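Local coordinates for coronin (Toxoplasma gondii, PDB 4OZU), which probably binds actin filaments and contributes to host-cell invasion and egress by the parasite, this chain being its WD40 beta-propeller domain, at residues Gly59-Ala64 with Arg68-Ala73. Numbering follows the deposited sequence.
Sequences GILRLA and RNPAVA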
# COMPACT_ATOMS: atom_id res chain seq x y z
N GLY A 59 -10.93 3.93 13.11
CA GLY A 59 -10.33 4.86 14.04
C GLY A 59 -9.35 5.73 13.28
O GLY A 59 -8.59 5.23 12.46
N ILE A 60 -9.39 7.04 13.55
CA ILE A 60 -8.47 7.98 12.92
C ILE A 60 -7.61 8.66 13.99
O ILE A 60 -8.12 9.42 14.82
CB ILE A 60 -9.22 9.04 12.08
CG1 ILE A 60 -10.02 8.38 10.95
CG2 ILE A 60 -8.25 10.07 11.49
CD1 ILE A 60 -9.17 7.66 9.92
N LEU A 61 -6.32 8.36 13.95
CA LEU A 61 -5.35 8.89 14.90
C LEU A 61 -4.45 9.89 14.20
O LEU A 61 -4.23 9.78 13.00
CB LEU A 61 -4.49 7.78 15.50
CG LEU A 61 -5.11 6.74 16.43
CD1 LEU A 61 -6.08 5.82 15.69
CD2 LEU A 61 -4.00 5.93 17.07
N ARG A 62 -3.93 10.86 14.95
CA ARG A 62 -2.88 11.71 14.41
C ARG A 62 -1.54 11.03 14.59
O ARG A 62 -1.20 10.57 15.69
CB ARG A 62 -2.89 13.09 15.08
CG ARG A 62 -4.13 13.91 14.74
CD ARG A 62 -3.99 15.37 15.13
NE ARG A 62 -2.91 16.03 14.40
CZ ARG A 62 -1.72 16.34 14.92
NH1 ARG A 62 -1.43 16.07 16.19
NH2 ARG A 62 -0.81 16.93 14.15
N LEU A 63 -0.77 10.95 13.51
CA LEU A 63 0.55 10.32 13.51
C LEU A 63 1.44 10.90 14.61
O LEU A 63 2.19 10.16 15.26
CB LEU A 63 1.19 10.50 12.13
CG LEU A 63 2.53 9.82 11.85
CD1 LEU A 63 2.41 8.32 11.92
CD2 LEU A 63 3.04 10.25 10.48
N ALA A 64 1.34 12.20 14.83
CA ALA A 64 2.21 12.89 15.78
C ALA A 64 1.83 12.62 17.24
O ALA A 64 2.67 12.73 18.13
CB ALA A 64 2.18 14.38 15.51
N ARG A 68 -0.35 6.88 25.11
CA ARG A 68 -1.50 6.16 25.66
C ARG A 68 -2.81 6.88 25.36
O ARG A 68 -2.87 8.11 25.34
CB ARG A 68 -1.32 5.99 27.18
CG ARG A 68 -2.56 5.49 27.90
CD ARG A 68 -2.23 4.70 29.17
NE ARG A 68 -1.62 5.51 30.21
CZ ARG A 68 -1.25 5.04 31.40
NH1 ARG A 68 -1.43 3.77 31.70
NH2 ARG A 68 -0.71 5.85 32.29
N ASN A 69 -3.85 6.07 25.14
CA ASN A 69 -5.22 6.54 24.90
C ASN A 69 -5.29 7.83 24.09
O ASN A 69 -5.82 8.84 24.56
CB ASN A 69 -5.95 6.71 26.23
CG ASN A 69 -7.46 6.79 26.06
OD1 ASN A 69 -8.00 6.41 25.02
ND2 ASN A 69 -8.14 7.29 27.08
N PRO A 70 -4.75 7.81 22.86
CA PRO A 70 -4.76 8.99 22.00
C PRO A 70 -6.17 9.33 21.53
O PRO A 70 -7.07 8.51 21.66
CB PRO A 70 -3.88 8.56 20.82
CG PRO A 70 -4.05 7.09 20.76
CD PRO A 70 -4.22 6.62 22.17
N ALA A 71 -6.35 10.54 21.02
CA ALA A 71 -7.65 10.95 20.49
C ALA A 71 -7.97 10.18 19.22
O ALA A 71 -7.27 10.30 18.21
CB ALA A 71 -7.67 12.44 20.22
N VAL A 72 -9.02 9.37 19.29
CA VAL A 72 -9.45 8.58 18.14
C VAL A 72 -10.76 9.13 17.60
O VAL A 72 -11.81 9.01 18.23
CB VAL A 72 -9.64 7.09 18.52
CG1 VAL A 72 -9.99 6.27 17.28
CG2 VAL A 72 -8.39 6.55 19.18
N ALA A 73 -10.68 9.77 16.44
CA ALA A 73 -11.86 10.18 15.70
C ALA A 73 -12.46 8.93 15.06
O ALA A 73 -11.77 7.92 14.92
CB ALA A 73 -11.51 11.23 14.67
O HOH W 1 -4.59 11.13 17.73
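With CG lying anti to its own carbonyl carbon (chi1 -68°), Leu-61 carries its two methyls alongside the 70-72 chain, where CD2 meets CG of the Pro-70 ring at 3.9 Å and CD1 lies 4.2 Å from CG2 of Val-72. CG1 of Val-72, anti to its backbone N (chi1 -175°), lies over the backbone of Gly-59, 3.5 Å from its CA; with no side chain there, the valine methyl can settle directly on the main chain. Next to these apolar contacts the backbones meet in a single antiparallel hydrogen-bonded pair: Ile-60 N donates to Ala-73 O at 2.9 Å, and Ala-73 N returns a bond to Ile-60 O at 3.0 Å. This pair joins strand 58-62 to the start of strand 73-75 within one blade of the WD40 beta-propeller, while backbone hydrogen bonds of Gly-59 with Ala-48 and of Leu-61 with Ile-46 hold its other edge to strand 45-49. On the face they share, Ile-60 CB and Ala-73 CB stand 4.1 Å apart, the small alanine fitting beside the branched isoleucine. Beyond the pair the chains diverge, and a water bridges the gap, accepting from Arg-62 N and donating to Ala-71 O at 2.8 Å.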